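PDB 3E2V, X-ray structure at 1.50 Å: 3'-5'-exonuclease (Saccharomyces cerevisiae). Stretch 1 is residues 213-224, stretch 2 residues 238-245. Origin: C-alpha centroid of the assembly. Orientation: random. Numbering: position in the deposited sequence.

Stretch 1 213-224: ILERFVVGFTDE
Stretch 2, residues 238-245: SSGFYKFH

Stretch 1 ends a helix at Val 219, turns at Gly 220 and forms a short strand, Phe 221 to Thr 222; stretch 2 runs antiparallel to it, pairing Phe 221 with Tyr 242 and Thr 222 with Phe 241. Ser 239 (chi1 p) begins the approach by accepting a hydrogen bond at OG from Phe 241 N (3.1 Å), within its own stretch. Gly 240 follows at phi/psi 80/7, where a CB would jam against the preceding carbonyl and lie tight against Asp 223 O. Gly 240 O accepts a hydrogen bond from Asp 223 N at 2.7 Å.

Phe 241 (-86/117, chi1 t, chi2 69°) shares a sheet face with Thr 222 (chi1 m), whose OG1 lies 3.6 Å from Phe 241 CD1 at the ring edge. The ring also reaches Gly 220: at phi/psi 108/141, a CB there would clash with Phe 241 CZ and also jam against the carbonyl O of Val 219, so glycine suits the turn doubly.

Tyr 242 (-107/123, chi1 m) makes the hydrogen-bonded pair: Tyr 242 N to Phe 221 O, 2.8 Å, and Phe 221 N to Tyr 242 O, 3.0 Å. On the other face its ring and that of Phe 221 (chi1 p) are nearly parallel but slid apart, centroids 5.7 Å apart. A water oxygen lies 2.7 Å from Tyr 242 OH and 2.6 Å from Asp 223 OD2, donating to the carboxylate, so the phenol combines apolar packing with a polar tip.

Lys 243 is extended (-151/134, all chi t); its long aliphatic chain follows the helix end, with Lys 243 CE 3.3 Å from Val 218 O.

Phe 244 (-60/139, chi1 m, chi2 -32°) anchors the stretch to the helix: Phe 244 N donates to Phe 217 O at 2.8 Å. Its flat ring receives Phe 217 CB (Phe 217 chi1 m) over one face, 3.5 Å from the Phe 244 ring centroid, while Leu 214 CD2 meets Phe 244 CZ at the edge, 3.8 Å away.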

# COMPACT_ATOMS: atom_id res chain seq x y z
N ILE A 213 14.56 7.91 -10.31
CA ILE A 213 13.91 7.01 -11.26
C ILE A 213 12.57 7.58 -11.71
O ILE A 213 12.27 7.65 -12.91
CB ILE A 213 13.74 5.62 -10.64
CG1 ILE A 213 15.10 4.93 -10.57
CG2 ILE A 213 12.79 4.76 -11.47
CD1 ILE A 213 15.18 3.73 -9.64
N LEU A 214 11.75 8.01 -10.76
CA LEU A 214 10.44 8.54 -11.13
C LEU A 214 10.50 9.80 -11.99
O LEU A 214 9.64 9.99 -12.86
CB LEU A 214 9.58 8.80 -9.88
CG LEU A 214 9.13 7.51 -9.18
CD1 LEU A 214 8.56 7.85 -7.81
CD2 LEU A 214 8.09 6.78 -10.01
N GLU A 215 11.50 10.65 -11.74
CA GLU A 215 11.62 11.89 -12.51
C GLU A 215 11.77 11.61 -14.00
O GLU A 215 11.24 12.37 -14.83
CB GLU A 215 12.77 12.74 -12.00
CG GLU A 215 12.83 14.13 -12.61
CD GLU A 215 13.70 14.19 -13.87
OE1 GLU A 215 14.31 13.16 -14.24
OE2 GLU A 215 13.76 15.28 -14.48
N ARG A 216 12.49 10.53 -14.34
CA ARG A 216 12.64 10.18 -15.76
C ARG A 216 11.30 9.85 -16.42
O ARG A 216 11.08 10.17 -17.59
CB ARG A 216 13.64 9.04 -15.96
CG ARG A 216 15.06 9.49 -15.65
CD ARG A 216 16.08 8.54 -16.27
NE ARG A 216 15.83 7.15 -15.93
CZ ARG A 216 16.29 6.53 -14.84
NH1 ARG A 216 17.06 7.16 -13.96
NH2 ARG A 216 15.98 5.27 -14.64
N PHE A 217 10.40 9.21 -15.67
CA PHE A 217 9.07 8.92 -16.18
C PHE A 217 8.14 10.15 -16.15
O PHE A 217 7.24 10.27 -16.97
CB PHE A 217 8.44 7.79 -15.37
CG PHE A 217 9.04 6.43 -15.65
CD1 PHE A 217 8.45 5.56 -16.58
CD2 PHE A 217 10.21 6.01 -15.00
CE1 PHE A 217 9.01 4.31 -16.85
CE2 PHE A 217 10.76 4.75 -15.26
CZ PHE A 217 10.17 3.90 -16.19
N VAL A 218 8.35 11.04 -15.18
CA VAL A 218 7.54 12.26 -15.10
C VAL A 218 7.83 13.17 -16.31
O VAL A 218 6.89 13.69 -16.94
CB VAL A 218 7.79 13.02 -13.76
CG1 VAL A 218 7.23 14.46 -13.82
CG2 VAL A 218 7.17 12.25 -12.59
N VAL A 219 9.11 13.32 -16.65
CA VAL A 219 9.54 14.15 -17.79
C VAL A 219 9.45 13.40 -19.11
O VAL A 219 9.09 14.00 -20.13
CB VAL A 219 10.96 14.70 -17.59
CG1 VAL A 219 11.41 15.49 -18.84
CG2 VAL A 219 10.98 15.57 -16.34
N GLY A 220 9.73 12.11 -19.07
CA GLY A 220 9.77 11.26 -20.27
C GLY A 220 11.19 10.86 -20.65
O GLY A 220 12.12 11.66 -20.51
N PHE A 221 11.36 9.62 -21.08
CA PHE A 221 12.66 9.17 -21.61
C PHE A 221 12.46 8.07 -22.62
O PHE A 221 11.42 7.41 -22.64
CB PHE A 221 13.59 8.69 -20.49
CG PHE A 221 13.20 7.35 -19.92
CD1 PHE A 221 13.85 6.19 -20.30
CD2 PHE A 221 12.14 7.28 -19.02
CE1 PHE A 221 13.46 4.95 -19.76
CE2 PHE A 221 11.74 6.07 -18.49
CZ PHE A 221 12.40 4.91 -18.84
N THR A 222 13.48 7.85 -23.44
CA THR A 222 13.43 6.85 -24.50
C THR A 222 14.36 5.69 -24.16
O THR A 222 15.53 5.89 -23.83
CB THR A 222 13.80 7.48 -25.86
OG1 THR A 222 12.88 8.54 -26.14
CG2 THR A 222 13.71 6.45 -26.99
N ASP A 223 13.80 4.47 -24.22
CA ASP A 223 14.55 3.25 -23.91
C ASP A 223 14.89 2.55 -25.23
O ASP A 223 14.13 1.71 -25.70
CB ASP A 223 13.71 2.34 -23.02
CG ASP A 223 14.41 1.04 -22.68
OD1 ASP A 223 15.64 0.92 -22.84
OD2 ASP A 223 13.71 0.10 -22.24
N GLU A 224 16.04 2.91 -25.79
CA GLU A 224 16.52 2.32 -27.03
C GLU A 224 16.90 0.85 -26.83
O GLU A 224 16.46 0.00 -27.60
CB GLU A 224 17.73 3.11 -27.56
N SER A 238 6.18 2.02 -30.95
CA SER A 238 7.48 1.46 -31.30
C SER A 238 8.60 2.38 -30.86
O SER A 238 9.77 2.01 -30.95
CB SER A 238 7.58 1.21 -32.82
N SER A 239 8.24 3.57 -30.38
CA SER A 239 9.20 4.65 -30.14
C SER A 239 10.15 4.38 -28.99
O SER A 239 11.28 4.87 -28.99
CB SER A 239 8.49 5.99 -29.91
OG SER A 239 7.83 6.00 -28.65
N GLY A 240 9.69 3.61 -28.00
CA GLY A 240 10.47 3.40 -26.79
C GLY A 240 10.37 4.54 -25.78
O GLY A 240 11.12 4.57 -24.80
N PHE A 241 9.48 5.50 -26.07
CA PHE A 241 9.30 6.67 -25.21
C PHE A 241 8.31 6.37 -24.08
O PHE A 241 7.13 6.08 -24.31
CB PHE A 241 8.82 7.87 -26.04
CG PHE A 241 8.68 9.15 -25.25
CD1 PHE A 241 9.80 9.81 -24.77
CD2 PHE A 241 7.44 9.71 -25.04
CE1 PHE A 241 9.68 11.00 -24.05
CE2 PHE A 241 7.31 10.91 -24.33
CZ PHE A 241 8.44 11.55 -23.83
N TYR A 242 8.83 6.46 -22.86
CA TYR A 242 8.07 6.24 -21.63
C TYR A 242 7.82 7.57 -20.92
O TYR A 242 8.77 8.26 -20.57
CB TYR A 242 8.84 5.32 -20.69
CG TYR A 242 8.90 3.89 -21.17
CD1 TYR A 242 7.84 3.02 -20.90
CD2 TYR A 242 9.98 3.42 -21.90
CE1 TYR A 242 7.86 1.71 -21.34
CE2 TYR A 242 10.02 2.11 -22.35
CZ TYR A 242 8.95 1.26 -22.06
OH TYR A 242 8.97 -0.05 -22.48
N LYS A 243 6.55 7.89 -20.69
CA LYS A 243 6.20 9.08 -19.89
C LYS A 243 4.88 8.84 -19.19
O LYS A 243 3.92 8.40 -19.83
CB LYS A 243 6.12 10.35 -20.78
CG LYS A 243 5.92 11.62 -19.97
CD LYS A 243 5.78 12.85 -20.86
CE LYS A 243 5.71 14.10 -19.98
NZ LYS A 243 5.41 15.34 -20.78
N PHE A 244 4.80 9.16 -17.90
CA PHE A 244 3.52 9.05 -17.22
C PHE A 244 2.46 9.95 -17.86
O PHE A 244 2.72 11.10 -18.22
CB PHE A 244 3.63 9.46 -15.76
CG PHE A 244 4.47 8.55 -14.89
CD1 PHE A 244 4.57 7.17 -15.11
CD2 PHE A 244 5.09 9.10 -13.78
CE1 PHE A 244 5.35 6.36 -14.24
CE2 PHE A 244 5.86 8.30 -12.92
CZ PHE A 244 5.98 6.93 -13.14
N HIS A 245 1.25 9.41 -17.97
CA HIS A 245 0.10 10.22 -18.34
C HIS A 245 -0.01 11.44 -17.41
O HIS A 245 0.25 11.31 -16.21
CB HIS A 245 -1.16 9.37 -18.22
CG HIS A 245 -2.37 10.00 -18.83
ND1 HIS A 245 -3.13 10.94 -18.18
CD2 HIS A 245 -2.96 9.82 -20.04
CE1 HIS A 245 -4.12 11.33 -18.96
NE2 HIS A 245 -4.04 10.66 -20.10
O HOH W 1 4.23 12.96 -16.79
O HOH W 2 11.44 -0.88 -23.12